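Local structure of putative non-ribosomal peptide synthetase (6M7L) at residues C103-T106 / G112-A115; V143-A148 / V399-E404; R355-V360 / R368-Q373. The protein is probably a condensation-type domain of a non-ribosomal peptide synthetase, a family whose members join aminoacyl building blocks or, in some variants, recruit tailoring enzymes. One frame throughout, in Å; residues are numbered along the deposited sequence.

Interaction 1: residues C103-T106 / G112-A115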
loop_
_atom_site.group_PDB
_atom_site.type_symbol
_atom_site.label_atom_id
_atom_site.label_comp_id
_atom_site.label_asym_id
_atom_site.label_seq_id
_atom_site.Cartn_x
_atom_site.Cartn_y
_atom_site.Cartn_z
ATOM N N CYS A 103 11.111 -8.840 -26.698
ATOM C CA CYS A 103 12.151 -8.089 -27.400
ATOM C C CYS A 103 13.464 -8.197 -26.635
ATOM O O CYS A 103 13.753 -7.372 -25.756
ATOM C CB CYS A 103 11.734 -6.630 -27.577
ATOM S SG CYS A 103 13.010 -5.555 -28.256
ATOM N N PRO A 104 14.281 -9.206 -26.938
ATOM C CA PRO A 104 15.573 -9.346 -26.254
ATOM C C PRO A 104 16.418 -8.090 -26.399
ATOM O O PRO A 104 16.518 -7.507 -27.480
ATOM C CB PRO A 104 16.218 -10.545 -26.958
ATOM C CG PRO A 104 15.062 -11.334 -27.477
ATOM C CD PRO A 104 14.019 -10.322 -27.863
ATOM N N ALA A 105 17.025 -7.671 -25.290
ATOM C CA ALA A 105 17.733 -6.401 -25.255
ATOM C C ALA A 105 18.873 -6.472 -24.252
ATOM O O ALA A 105 18.996 -7.424 -23.477
ATOM C CB ALA A 105 16.788 -5.249 -24.901
ATOM N N THR A 106 19.717 -5.446 -24.293
ATOM C CA THR A 106 20.707 -5.180 -23.263
ATOM C C THR A 106 20.311 -3.916 -22.513
ATOM O O THR A 106 19.665 -3.025 -23.076
ATOM C CB THR A 106 22.111 -5.014 -23.857
ATOM O OG1 THR A 106 22.077 -4.036 -24.904
ATOM C CG2 THR A 106 22.616 -6.335 -24.412
ATOM N N GLY A 112 15.815 3.612 -24.535
ATOM C CA GLY A 112 15.180 3.933 -25.803
ATOM C C GLY A 112 13.991 3.042 -26.106
ATOM O O GLY A 112 12.969 3.509 -26.616
ATOM N N LEU A 113 14.106 1.751 -25.795
ATOM C CA LEU A 113 13.011 0.825 -26.062
ATOM C C LEU A 113 11.784 1.171 -25.230
ATOM O O LEU A 113 10.659 1.193 -25.743
ATOM C CB LEU A 113 13.462 -0.607 -25.791
ATOM C CG LEU A 113 14.400 -1.174 -26.853
ATOM C CD1 LEU A 113 15.065 -2.443 -26.359
ATOM C CD2 LEU A 113 13.618 -1.438 -28.124
ATOM N N LEU A 114 11.981 1.451 -23.940
ATOM C CA LEU A 114 10.853 1.777 -23.074
ATOM C C LEU A 114 10.138 3.035 -23.547
ATOM O O LEU A 114 8.903 3.082 -23.578
ATOM C CB LEU A 114 11.329 1.941 -21.631
ATOM C CG LEU A 114 11.778 0.673 -20.904
ATOM C CD1 LEU A 114 12.437 1.031 -19.582
ATOM C CD2 LEU A 114 10.597 -0.260 -20.680
ATOM N N ALA A 115 10.898 4.065 -23.927
ATOM C CA ALA A 115 10.281 5.297 -24.407
ATOM C C ALA A 115 9.525 5.067 -25.709
ATOM O O ALA A 115 8.392 5.537 -25.866
ATOM C CB ALA A 115 11.345 6.380 -24.591
#
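Three apolar side chains make this contact: C103 and A105 reach out from the loop after strand 100-102, and L113 reaches across from the helix. Methyl packing supplies the closest approach. CD1 of L113 stands 3.6 Å from CB of A105, and the CG-CD1 bond of the leucine runs on almost in line toward that methyl, so the two groups meet tip to tip. The other branch, CD2, turns away from the alanine and lies 5.9 Å from its CB.

The sulfur contact is looser and differently shaped. SG of C103 sits opposite the fork of L113, 4.2 Å from CD1 and likewise 4.2 Å from CD2, so neither branch is preferred. The cysteine reaches there because its SG is anti to the backbone N (chi1 173°), which swings the sulfur forward to the helix side. With SG of C103 and CB of A105 5.1 Å apart, CD1 of L113 touches both while CD2 meets the sulfur.

In the fold, this is the start of a beta-alpha-beta crossover. Strand 100-102 lies parallel to strand 130-136 at the border of the five-stranded sheet, and helix 110-119 is the helix between them, laid over one face of the sheet. C103 and A105 face that helix because the residues alternate, P104 and T106 being turned the other way.

Backbone bonding explains why the loop stays level with the sheet beyond its strand: C103 is paired with L134 and A105 with P136. The side chains of C103 and L113 both also touch F135 of strand 130-136, which lies beneath them. Where the chain turns up to the helix, N of T106 is hydrogen-bonded to OE1 of E109.

Interaction 2: residues V143-A148 / V399-E404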
loop_
_atom_site.group_PDB
_atom_site.type_symbol
_atom_site.label_atom_id
_atom_site.label_comp_id
_atom_site.label_asym_id
_atom_site.label_seq_id
_atom_site.Cartn_x
_atom_site.Cartn_y
_atom_site.Cartn_z
ATOM N N VAL A 143 12.899 -7.111 -18.090
ATOM C CA VAL A 143 12.158 -5.891 -17.788
ATOM C C VAL A 143 10.848 -5.927 -18.560
ATOM O O VAL A 143 10.849 -6.090 -19.785
ATOM C CB VAL A 143 12.964 -4.623 -18.116
ATOM C CG1 VAL A 143 12.045 -3.409 -18.154
ATOM C CG2 VAL A 143 14.051 -4.420 -17.078
ATOM N N LEU A 144 9.740 -5.788 -17.837
ATOM C CA LEU A 144 8.402 -5.818 -18.408
ATOM C C LEU A 144 7.838 -4.408 -18.444
ATOM O O LEU A 144 7.885 -3.691 -17.440
ATOM C CB LEU A 144 7.478 -6.728 -17.598
ATOM C CG LEU A 144 6.009 -6.703 -18.024
ATOM C CD1 LEU A 144 5.863 -7.263 -19.430
ATOM C CD2 LEU A 144 5.136 -7.465 -17.033
ATOM N N LEU A 145 7.313 -4.015 -19.599
ATOM C CA LEU A 145 6.644 -2.734 -19.766
ATOM C C LEU A 145 5.174 -2.986 -20.056
ATOM O O LEU A 145 4.839 -3.799 -20.923
ATOM C CB LEU A 145 7.271 -1.917 -20.898
ATOM C CG LEU A 145 6.520 -0.646 -21.311
ATOM C CD1 LEU A 145 6.544 0.396 -20.200
ATOM C CD2 LEU A 145 7.097 -0.077 -22.594
ATOM N N VAL A 146 4.304 -2.303 -19.322
ATOM C CA VAL A 146 2.866 -2.353 -19.548
ATOM C C VAL A 146 2.417 -0.947 -19.903
ATOM O O VAL A 146 2.638 -0.005 -19.131
ATOM C CB VAL A 146 2.106 -2.883 -18.321
ATOM C CG1 VAL A 146 0.603 -2.866 -18.582
ATOM C CG2 VAL A 146 2.579 -4.287 -17.967
ATOM N N VAL A 147 1.809 -0.801 -21.075
ATOM C CA VAL A 147 1.267 0.470 -21.536
ATOM C C VAL A 147 -0.242 0.326 -21.632
ATOM O O VAL A 147 -0.746 -0.694 -22.115
ATOM C CB VAL A 147 1.869 0.886 -22.893
ATOM C CG1 VAL A 147 1.422 2.292 -23.265
ATOM C CG2 VAL A 147 3.386 0.792 -22.854
ATOM N N ALA A 148 -0.963 1.338 -21.158
ATOM C CA ALA A 148 -2.416 1.356 -21.230
ATOM C C ALA A 148 -2.867 2.748 -21.638
ATOM O O ALA A 148 -2.410 3.740 -21.063
ATOM C CB ALA A 148 -3.048 0.958 -19.891
ATOM N N VAL A 399 11.102 0.310 -12.729
ATOM C CA VAL A 399 12.088 0.930 -13.610
ATOM C C VAL A 399 11.600 2.336 -13.940
ATOM O O VAL A 399 10.472 2.484 -14.435
ATOM C CB VAL A 399 12.293 0.108 -14.891
ATOM C CG1 VAL A 399 13.217 0.844 -15.860
ATOM C CG2 VAL A 399 12.837 -1.273 -14.554
ATOM N N PRO A 400 12.391 3.378 -13.685
ATOM C CA PRO A 400 11.923 4.739 -13.964
ATOM C C PRO A 400 11.730 4.963 -15.454
ATOM O O PRO A 400 12.474 4.440 -16.284
ATOM C CB PRO A 400 13.045 5.619 -13.403
ATOM C CG PRO A 400 14.256 4.752 -13.459
ATOM C CD PRO A 400 13.759 3.369 -13.144
ATOM N N MET A 401 10.707 5.742 -15.780
ATOM C CA MET A 401 10.391 6.180 -17.127
ATOM C C MET A 401 10.453 7.700 -17.181
ATOM O O MET A 401 10.363 8.369 -16.145
ATOM C CB MET A 401 8.989 5.707 -17.542
ATOM C CG MET A 401 8.782 4.203 -17.510
ATOM S SD MET A 401 9.219 3.397 -19.060
ATOM C CE MET A 401 8.242 4.353 -20.217
ATOM N N PRO A 402 10.614 8.283 -18.368
ATOM C CA PRO A 402 10.501 9.740 -18.488
ATOM C C PRO A 402 9.111 10.212 -18.085
ATOM O O PRO A 402 8.171 9.427 -17.938
ATOM C CB PRO A 402 10.781 10.002 -19.971
ATOM C CG PRO A 402 11.602 8.835 -20.406
ATOM C CD PRO A 402 11.071 7.663 -19.625
ATOM N N GLU A 403 8.993 11.526 -17.894
ATOM C CA GLU A 403 7.724 12.110 -17.479
ATOM C C GLU A 403 6.619 11.753 -18.464
ATOM O O GLU A 403 6.848 11.660 -19.673
ATOM C CB GLU A 403 7.853 13.630 -17.362
ATOM C CG GLU A 403 8.773 14.104 -16.248
ATOM C CD GLU A 403 8.175 13.915 -14.866
ATOM O OE1 GLU A 403 8.923 14.038 -13.875
ATOM O OE2 GLU A 403 6.958 13.646 -14.769
ATOM N N GLU A 404 5.417 11.539 -17.934
ATOM C CA GLU A 404 4.283 11.155 -18.763
ATOM C C GLU A 404 3.975 12.232 -19.796
ATOM O O GLU A 404 4.196 13.426 -19.573
ATOM C CB GLU A 404 3.049 10.907 -17.895
ATOM C CG GLU A 404 3.015 9.547 -17.229
ATOM C CD GLU A 404 1.969 9.462 -16.137
ATOM O OE1 GLU A 404 1.589 10.523 -15.596
ATOM O OE2 GLU A 404 1.526 8.338 -15.820
#
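V143 meets V399 branch to branch near the start of strand 141-149. CG2 of V399 hangs above the fork of V143, 4.2 Å from CG2 and 4.3 Å from CG1, so one methyl straddles two. The residues do not belong to neighbouring strands: strand 45-53 runs between 141-149 and 395-399, and the two valines meet on one face of the sheet above it. Their CA atoms are accordingly 8.0 Å apart, and the side chain of V399 rests on A49 of the intervening strand.

L144 turns to the other face, and its backbone pairs with L50. The next residue on the near face, L145, takes up the contact again. Its CG is anti to the backbone N (chi1 171°), and CD1 is the branch that reaches M401, coming within 4.2 Å of SD and 4.3 Å of CE. The two side chains cross at about a right angle. M401 gets there by folding: bends at chi2 (-89°) and chi3 (-53°) curl the thioether down toward the sheet, so that SD and CE do the touching.

Beyond L145 the strand parts from the 399-404 loop, V146 pairing with V48 and V147 with R131. That loop is tied down by other means: O of P402 is hydrogen-bonded to NH2 of R47, and OE1 of E403 to OG of S248.

A segment from the C-terminal half that adds an outer strand to the N-terminal sheet and then crosses back is characteristic of condensation domains, where it is known as the latch; strand 141-149 ends on the first residue of the motif that is HHxxxDG in active condensation domains and reads HRxxxDE here, consistent with a domain that does not condense.

Interaction 3: residues R355-V360 / R368-Q373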
loop_
_atom_site.group_PDB
_atom_site.type_symbol
_atom_site.label_atom_id
_atom_site.label_comp_id
_atom_site.label_asym_id
_atom_site.label_seq_id
_atom_site.Cartn_x
_atom_site.Cartn_y
_atom_site.Cartn_z
ATOM N N ARG A 355 -16.633 17.219 -20.597
ATOM C CA ARG A 355 -17.915 17.726 -21.072
ATOM C C ARG A 355 -17.994 19.239 -20.921
ATOM O O ARG A 355 -18.470 19.935 -21.826
ATOM C CB ARG A 355 -19.065 17.049 -20.327
ATOM C CG ARG A 355 -20.442 17.495 -20.801
ATOM C CD ARG A 355 -20.615 17.260 -22.298
ATOM N NE ARG A 355 -21.708 18.053 -22.854
ATOM C CZ ARG A 355 -22.108 17.995 -24.121
ATOM N NH1 ARG A 355 -23.111 18.757 -24.537
ATOM N NH2 ARG A 355 -21.510 17.172 -24.973
ATOM N N LEU A 356 -17.530 19.767 -19.784
ATOM C CA LEU A 356 -17.465 21.214 -19.610
ATOM C C LEU A 356 -16.600 21.858 -20.684
ATOM O O LEU A 356 -16.931 22.936 -21.193
ATOM C CB LEU A 356 -16.926 21.554 -18.220
ATOM C CG LEU A 356 -16.574 23.025 -17.987
ATOM C CD1 LEU A 356 -17.806 23.901 -18.152
ATOM C CD2 LEU A 356 -15.944 23.226 -16.617
ATOM N N ALA A 357 -15.489 21.210 -21.044
ATOM C CA ALA A 357 -14.636 21.729 -22.107
ATOM C C ALA A 357 -15.422 21.905 -23.399
ATOM O O ALA A 357 -15.374 22.968 -24.027
ATOM C CB ALA A 357 -13.440 20.800 -22.319
ATOM N N GLU A 358 -16.179 20.876 -23.796
ATOM C CA GLU A 358 -17.002 20.972 -25.000
ATOM C C GLU A 358 -17.974 22.144 -24.936
ATOM O O GLU A 358 -18.372 22.672 -25.981
ATOM C CB GLU A 358 -17.779 19.670 -25.219
ATOM C CG GLU A 358 -17.035 18.601 -26.007
ATOM C CD GLU A 358 -17.887 17.364 -26.260
ATOM O OE1 GLU A 358 -18.875 17.157 -25.524
ATOM O OE2 GLU A 358 -17.571 16.600 -27.199
ATOM N N LEU A 359 -18.359 22.573 -23.734
ATOM C CA LEU A 359 -19.404 23.575 -23.583
ATOM C C LEU A 359 -18.882 25.003 -23.487
ATOM O O LEU A 359 -19.657 25.941 -23.704
ATOM C CB LEU A 359 -20.253 23.274 -22.344
ATOM C CG LEU A 359 -21.028 21.956 -22.357
ATOM C CD1 LEU A 359 -21.840 21.801 -21.085
ATOM C CD2 LEU A 359 -21.925 21.869 -23.582
ATOM N N VAL A 360 -17.603 25.204 -23.163
ATOM C CA VAL A 360 -17.064 26.544 -22.972
ATOM C C VAL A 360 -15.834 26.823 -23.820
ATOM O O VAL A 360 -15.341 27.953 -23.813
ATOM C CB VAL A 360 -16.755 26.826 -21.486
ATOM C CG1 VAL A 360 -18.021 26.712 -20.648
ATOM C CG2 VAL A 360 -15.670 25.891 -20.974
ATOM N N ARG A 368 -2.995 23.280 -27.018
ATOM C CA ARG A 368 -3.146 24.012 -25.768
ATOM C C ARG A 368 -4.299 23.402 -24.987
ATOM O O ARG A 368 -5.399 23.247 -25.526
ATOM C CB ARG A 368 -3.399 25.505 -26.011
ATOM C CG ARG A 368 -3.578 26.307 -24.730
ATOM C CD ARG A 368 -3.487 27.801 -24.987
ATOM N NE ARG A 368 -4.637 28.298 -25.734
ATOM C CZ ARG A 368 -5.627 29.004 -25.199
ATOM N NH1 ARG A 368 -5.604 29.307 -23.907
ATOM N NH2 ARG A 368 -6.636 29.414 -25.958
ATOM N N HIS A 369 -4.044 23.060 -23.728
ATOM C CA HIS A 369 -5.050 22.384 -22.921
ATOM C C HIS A 369 -6.225 23.320 -22.644
ATOM O O HIS A 369 -6.031 24.528 -22.467
ATOM C CB HIS A 369 -4.439 21.896 -21.607
ATOM C CG HIS A 369 -5.321 20.966 -20.836
ATOM N ND1 HIS A 369 -6.156 21.397 -19.828
ATOM C CD2 HIS A 369 -5.501 19.627 -20.928
ATOM C CE1 HIS A 369 -6.810 20.362 -19.329
ATOM N NE2 HIS A 369 -6.432 19.276 -19.980
ATOM N N PRO A 370 -7.451 22.800 -22.612
ATOM C CA PRO A 370 -8.615 23.668 -22.398
ATOM C C PRO A 370 -8.656 24.259 -20.997
ATOM O O PRO A 370 -8.173 23.667 -20.027
ATOM C CB PRO A 370 -9.806 22.728 -22.632
ATOM C CG PRO A 370 -9.257 21.595 -23.433
ATOM C CD PRO A 370 -7.846 21.427 -22.966
ATOM N N ILE A 371 -9.231 25.459 -20.915
ATOM C CA ILE A 371 -9.551 26.159 -19.672
ATOM C C ILE A 371 -8.302 26.502 -18.865
ATOM O O ILE A 371 -8.131 27.648 -18.436
ATOM C CB ILE A 371 -10.552 25.354 -18.824
ATOM C CG1 ILE A 371 -11.816 25.066 -19.639
ATOM C CG2 ILE A 371 -10.915 26.126 -17.565
ATOM C CD1 ILE A 371 -12.894 24.336 -18.868
ATOM N N PHE A 372 -7.429 25.524 -18.632
ATOM C CA PHE A 372 -6.183 25.787 -17.930
ATOM C C PHE A 372 -5.039 25.069 -18.627
ATOM O O PHE A 372 -5.227 24.029 -19.263
ATOM C CB PHE A 372 -6.250 25.370 -16.446
ATOM C CG PHE A 372 -6.614 23.929 -16.228
ATOM C CD1 PHE A 372 -5.638 22.945 -16.217
ATOM C CD2 PHE A 372 -7.930 23.561 -16.015
ATOM C CE1 PHE A 372 -5.973 21.621 -16.015
ATOM C CE2 PHE A 372 -8.269 22.237 -15.806
ATOM C CZ PHE A 372 -7.291 21.267 -15.808
ATOM N N GLN A 373 -3.849 25.652 -18.507
ATOM C CA GLN A 373 -2.629 25.062 -19.029
ATOM C C GLN A 373 -1.616 24.762 -17.940
ATOM O O GLN A 373 -0.588 24.136 -18.227
ATOM C CB GLN A 373 -1.986 25.985 -20.078
ATOM C CG GLN A 373 -2.869 26.278 -21.279
ATOM C CD GLN A 373 -4.002 27.234 -20.959
ATOM O OE1 GLN A 373 -3.796 28.266 -20.322
ATOM N NE2 GLN A 373 -5.212 26.884 -21.386
#
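The ring of P370 lies between the helix and a histidine: its CB meets CB of A357 at 4.1 Å, while its CD covers one face of the H369 imidazole, 3.3 Å above the plane and offset toward the rim. At the edge of that imidazole, in its plane, lies O of F372, which accepts a hydrogen bond from ND1 (2.8 Å). The F372 ring in turn has ND1 of H369 and O of P370 over one face, both toward the rim. F353, from the start of the helix, meets both rings, nearly parallel to H369 and tilted by about 40° from F372.

By sequence, RHPIF at 368-372 matches the end of the seventh core motif of condensation domains (RNPLF), and the helix begins within the PFE that ends the sixth, F353 being its first residue. The contact packs the one motif against the helix that opens with the other, F353 making the direct link, just before strand 374-380 at the border of the C-terminal sheet.

The histidine bond fixes the imidazole against the turn, and Q373 curls back over the same loop, its NE2 donating to O of H369 at 2.7 Å in the plane of the amide. I371 sits at the bend with a positive phi of 64°, as in a classic gamma turn.

That bend directs the isoleucine to the helix. CG1 is anti to the carbonyl carbon (chi1 -56°), and CD1 enters between L356 and V360, residues one turn apart. It crosses L356 at about a right angle, 3.9 Å from CD2, while W215 of helix 207-218 lies against the leucine. On the other flank, CG2 of V360 lies 3.8 Å from CD1 of I371 and 4.2 Å from CG1 of I371.

Interactions 1 and 2 form one continuous apolar layer over the N-terminal sheet, their centres 11 Å apart. L114 joins them: next to L113 on the helix but turned down to the sheet, it places CB 3.6 Å from SD of M401, CD2 3.7 Å from CB of L145, and CD1 3.8 Å from CG1 of V399. Interaction 3 belongs to the C-terminal half, about 28 Å from interaction 2 centre to centre, with nearest atoms about 12 Å apart, and on the opposite side of the chain's centre. In sequence it is nested within the excursion that interaction 2 closes when the chain returns to the N-terminal sheet, near strand 141-149, whose end opens the HRxxxDE motif.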